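Local coordinates for protein glutathione transferase gst1-6 (Anopheles dirus, PDB 1V2A) that probably catalyses the conjugation of glutathione to electrophilic, often halogenated, xenobiotics as a homodimeric Delta class detoxification enzyme, at residues B[14-17]-B[18-22]; B[106-109]-B[110-114]. All coordinates share one frame; numbering follows the deposited sequence.

Contact 1 of 2, residues B[14-17]-B[18-22]; sequences SAIL and LAKKL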
loop_
_atom_site.group_PDB
_atom_site.type_symbol
_atom_site.label_atom_id
_atom_site.label_comp_id
_atom_site.label_asym_id
_atom_site.label_seq_id
_atom_site.Cartn_x
_atom_site.Cartn_y
_atom_site.Cartn_z
ATOM N N SER B 14 7.323 1.661 -12.822
ATOM C CA SER B 14 7.374 0.257 -12.423
ATOM C C SER B 14 6.901 -0.671 -13.542
ATOM O O SER B 14 7.611 -1.600 -13.924
ATOM C CB SER B 14 6.514 0.028 -11.173
ATOM O OG SER B 14 6.966 0.823 -10.095
ATOM N N ALA B 15 5.701 -0.414 -14.055
ATOM C CA ALA B 15 5.118 -1.224 -15.124
ATOM C C ALA B 15 5.939 -1.148 -16.418
ATOM O O ALA B 15 5.985 -2.105 -17.194
ATOM C CB ALA B 15 3.679 -0.785 -15.381
ATOM N N ILE B 16 6.576 -0.004 -16.646
ATOM C CA ILE B 16 7.416 0.186 -17.822
ATOM C C ILE B 16 8.623 -0.755 -17.725
ATOM O O ILE B 16 8.896 -1.535 -18.634
ATOM C CB ILE B 16 7.934 1.646 -17.910
ATOM C CG1 ILE B 16 6.768 2.606 -18.157
ATOM C CG2 ILE B 16 8.982 1.765 -19.003
ATOM C CD1 ILE B 16 5.977 2.324 -19.424
ATOM N N LEU B 17 9.348 -0.674 -16.617
ATOM C CA LEU B 17 10.518 -1.514 -16.421
ATOM C C LEU B 17 10.140 -2.993 -16.437
ATOM O O LEU B 17 10.743 -3.799 -17.149
ATOM C CB LEU B 17 11.200 -1.153 -15.094
ATOM C CG LEU B 17 12.503 -0.338 -15.121
ATOM C CD1 LEU B 17 12.619 0.458 -16.392
ATOM C CD2 LEU B 17 12.555 0.571 -13.901
ATOM N N LEU B 18 9.136 -3.347 -15.647
ATOM C CA LEU B 18 8.688 -4.728 -15.579
ATOM C C LEU B 18 8.353 -5.200 -16.994
ATOM O O LEU B 18 8.763 -6.285 -17.405
ATOM C CB LEU B 18 7.464 -4.823 -14.664
ATOM C CG LEU B 18 6.845 -6.190 -14.362
ATOM C CD1 LEU B 18 6.079 -6.685 -15.583
ATOM C CD2 LEU B 18 7.928 -7.170 -13.945
ATOM N N ALA B 19 7.626 -4.371 -17.739
ATOM C CA ALA B 19 7.241 -4.711 -19.104
ATOM C C ALA B 19 8.442 -5.128 -19.944
ATOM O O ALA B 19 8.384 -6.123 -20.674
ATOM C CB ALA B 19 6.535 -3.527 -19.763
ATOM N N LYS B 20 9.526 -4.361 -19.835
ATOM C CA LYS B 20 10.743 -4.629 -20.591
ATOM C C LYS B 20 11.373 -5.950 -20.183
ATOM O O LYS B 20 11.836 -6.715 -21.023
ATOM C CB LYS B 20 11.761 -3.505 -20.380
ATOM C CG LYS B 20 11.254 -2.116 -20.744
ATOM C CD LYS B 20 12.392 -1.096 -20.734
ATOM C CE LYS B 20 11.866 0.311 -20.966
ATOM N NZ LYS B 20 11.038 0.406 -22.204
ATOM N N LYS B 21 11.389 -6.205 -18.883
ATOM C CA LYS B 21 11.967 -7.425 -18.348
ATOM C C LYS B 21 11.256 -8.699 -18.798
ATOM O O LYS B 21 11.891 -9.744 -18.897
ATOM C CB LYS B 21 11.958 -7.371 -16.815
ATOM C CG LYS B 21 13.322 -7.227 -16.156
ATOM C CD LYS B 21 14.122 -8.511 -16.245
ATOM C CE LYS B 21 15.356 -8.447 -15.364
ATOM N NZ LYS B 21 16.174 -9.683 -15.433
ATOM N N LEU B 22 9.951 -8.609 -19.065
ATOM C CA LEU B 22 9.153 -9.775 -19.453
ATOM C C LEU B 22 8.691 -9.825 -20.910
ATOM O O LEU B 22 7.918 -10.716 -21.283
ATOM C CB LEU B 22 7.916 -9.883 -18.556
ATOM C CG LEU B 22 8.078 -9.919 -17.035
ATOM C CD1 LEU B 22 6.708 -9.804 -16.395
ATOM C CD2 LEU B 22 8.773 -11.206 -16.596
#
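The first helix of the thioredoxin-like glutathione-binding domain carries this contact, one turn after another along residues 13-22, the crossover of the beta-alpha-beta unit formed with strands 2-5 and 27-30. Ile-16 and Lys-20, four positions apart, meet where the helix passes from the interior to the surface and run alongside one another in the same direction. The methyl CG2 of Ile-16 stands 3.8 Å from CE of Lys-20, so the lysine offers its aliphatic stem to the isoleucine. Its chain is extended as far as CE, then bent at the last torsion (chi4 -54°), which also leaves NZ near that methyl, 4.0 Å from Ile-16 CG2. Lysine suits such an edge, its carbons lying against a buried neighbour while its charged end belongs to the exposed surface.

Backbone bonds hold the turn in alpha-helical step. Leu-18 N gives a nearly straight bond (169°) to Ser-14 O at 2.9 Å, and Lys-20 N reaches Ile-16 O at 3.1 Å. Ala-19 N bonds to Ala-15 O at 2.9 Å, approaching from above the carbonyl plane, and the small methyl CB of Ala-19 lies just 3.0 Å from the same oxygen. Lys-21 N closes the series on Leu-17 O.

Ser-14 and Ala-15, both small, meet Val-68 and Ile-67 of helix 64-75, as suits a close helix neighbour, and Leu-18 adds Leu-71 of that helix. Leu-17, with Leu-18, reaches Ile-155 of helix 152-162 in the C-terminal domain, while Ala-15 and Ile-16 rest on Tyr-3 of strand 2-5.

Contact 2 of 2, residues B[106-109]-B[110-114]; sequences RIID and VIHLV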
loop_
_atom_site.group_PDB
_atom_site.type_symbol
_atom_site.label_atom_id
_atom_site.label_comp_id
_atom_site.label_asym_id
_atom_site.label_seq_id
_atom_site.Cartn_x
_atom_site.Cartn_y
_atom_site.Cartn_z
ATOM N N ARG B 106 6.797 9.277 2.430
ATOM C CA ARG B 106 7.588 10.306 3.075
ATOM C C ARG B 106 8.428 11.100 2.079
ATOM O O ARG B 106 8.828 12.223 2.369
ATOM C CB ARG B 106 8.463 9.669 4.162
ATOM C CG ARG B 106 7.628 9.085 5.306
ATOM C CD ARG B 106 8.474 8.313 6.295
ATOM N NE ARG B 106 7.647 7.577 7.247
ATOM C CZ ARG B 106 8.129 6.819 8.232
ATOM N NH1 ARG B 106 9.442 6.698 8.399
ATOM N NH2 ARG B 106 7.304 6.174 9.049
ATOM N N ILE B 107 8.683 10.527 0.903
ATOM C CA ILE B 107 9.463 11.225 -0.117
ATOM C C ILE B 107 8.575 12.245 -0.813
ATOM O O ILE B 107 8.873 13.427 -0.845
ATOM C CB ILE B 107 9.993 10.274 -1.224
ATOM C CG1 ILE B 107 10.923 9.219 -0.637
ATOM C CG2 ILE B 107 10.704 11.087 -2.294
ATOM C CD1 ILE B 107 11.920 9.770 0.349
ATOM N N ILE B 108 7.488 11.746 -1.386
ATOM C CA ILE B 108 6.521 12.548 -2.111
ATOM C C ILE B 108 5.899 13.628 -1.224
ATOM O O ILE B 108 5.498 14.680 -1.718
ATOM C CB ILE B 108 5.424 11.623 -2.713
ATOM C CG1 ILE B 108 5.426 11.738 -4.237
ATOM C CG2 ILE B 108 4.059 11.942 -2.116
ATOM C CD1 ILE B 108 5.051 13.091 -4.746
ATOM N N ASP B 109 5.801 13.364 0.079
ATOM C CA ASP B 109 5.258 14.364 0.993
ATOM C C ASP B 109 6.204 15.559 0.920
ATOM O O ASP B 109 5.778 16.689 0.695
ATOM C CB ASP B 109 5.197 13.837 2.430
ATOM C CG ASP B 109 3.917 13.057 2.723
ATOM O OD1 ASP B 109 3.026 13.005 1.848
ATOM O OD2 ASP B 109 3.801 12.501 3.840
ATOM N N VAL B 110 7.497 15.295 1.086
ATOM C CA VAL B 110 8.502 16.349 1.021
ATOM C C VAL B 110 8.448 17.068 -0.331
ATOM O O VAL B 110 8.426 18.296 -0.389
ATOM C CB VAL B 110 9.924 15.786 1.219
ATOM C CG1 VAL B 110 10.924 16.923 1.231
ATOM C CG2 VAL B 110 10.014 15.014 2.521
ATOM N N ILE B 111 8.419 16.310 -1.421
ATOM C CA ILE B 111 8.383 16.934 -2.738
ATOM C C ILE B 111 7.171 17.850 -2.898
ATOM O O ILE B 111 7.292 18.953 -3.445
ATOM C CB ILE B 111 8.371 15.883 -3.877
ATOM C CG1 ILE B 111 9.659 15.055 -3.841
ATOM C CG2 ILE B 111 8.221 16.585 -5.223
ATOM C CD1 ILE B 111 9.754 13.991 -4.912
ATOM N N HIS B 112 6.010 17.396 -2.432
ATOM C CA HIS B 112 4.781 18.187 -2.539
ATOM C C HIS B 112 4.899 19.537 -1.845
ATOM O O HIS B 112 4.318 20.529 -2.287
ATOM C CB HIS B 112 3.592 17.433 -1.940
ATOM C CG HIS B 112 3.064 16.338 -2.809
ATOM N ND1 HIS B 112 3.198 16.347 -4.181
ATOM C CD2 HIS B 112 2.344 15.231 -2.508
ATOM C CE1 HIS B 112 2.579 15.294 -4.688
ATOM N NE2 HIS B 112 2.052 14.602 -3.694
ATOM N N LEU B 113 5.629 19.565 -0.738
ATOM C CA LEU B 113 5.828 20.796 0.006
ATOM C C LEU B 113 6.770 21.695 -0.779
ATOM O O LEU B 113 6.453 22.854 -1.045
ATOM C CB LEU B 113 6.419 20.493 1.384
ATOM C CG LEU B 113 5.511 19.666 2.295
ATOM C CD1 LEU B 113 6.229 19.320 3.592
ATOM C CD2 LEU B 113 4.248 20.449 2.574
ATOM N N VAL B 114 7.919 21.152 -1.173
ATOM C CA VAL B 114 8.884 21.936 -1.929
ATOM C C VAL B 114 8.197 22.506 -3.165
ATOM O O VAL B 114 8.563 23.575 -3.652
ATOM C CB VAL B 114 10.106 21.087 -2.348
ATOM C CG1 VAL B 114 11.133 21.964 -3.067
ATOM C CG2 VAL B 114 10.728 20.446 -1.132
#
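Ile-108 lays its end over one face of the His-112 ring, an i to i+4 CH-pi contact one turn along the long helix 86-115 of the all-helical C-terminal domain. CD1 of Ile-108 sits 3.6 Å from the ring centroid and 27° off the normal, displaced toward the rim, with CE1 of His-112 its closest ring atom at 3.3 Å. The second branch, CG2, comes up beside it toward NE2 and CD2 of the same ring. A first torsion of -119°, away from the usual staggered values, places CG2 near the histidine, and the bend at the second torsion (-65°) brings CD1 over the ring face. Flat and polarisable, the imidazole can spread over an aliphatic neighbour and still suit an exposed position.

On the adjacent flank Ile-107 and Ile-111 are slanted across one another, the methyl CG2 of Ile-107 meeting CD1 of Ile-111 at 4.0 Å. Branched aliphatic residues suit this helix where it is covered: Ile-107, and Val-110 on the buried side, pack on Leu-128 of helix 122-141. The charged residues look elsewhere: Arg-106 NH1 bonds to Lys-127 O, and Asp-109 OD1 forms a salt bridge with Lys-105 NZ.

Ile-108 is also close to the bound glutathione sulfonic acid, its side chain about 5 Å from the ligand. Ile-111 N bonds to Ile-107 O at 3.0 Å in the carbonyl plane. For His-112 N the acceptor is Ile-108 O, 2.9 Å away, and this oxygen also lies over a face of the His-112 ring, 3.1 Å from CG.

Overall arrangement
Each contact lies within a single helix and joins residues a turn apart, yet the two are on opposite sides of the chain's centre, in different domains, with centres 26 Å apart and nearest atoms about 12 Å apart. Contact 1 is the more buried: its residues pack on strand 2-5, on the neighbouring helix 64-75 and on helix 152-162 of the C-terminal domain, and a lysine stem supplies the one touch of side chain on side chain. Contact 2 is only partly buried. There an aromatic ring, aliphatic branches and charged groups share the helix, one flank facing helix 122-141. Glutathione sulfonic acid lies nearer contact 2, at the Ile-108 side chain, than contact 1, about 7 Å from the Ser-14 side chain.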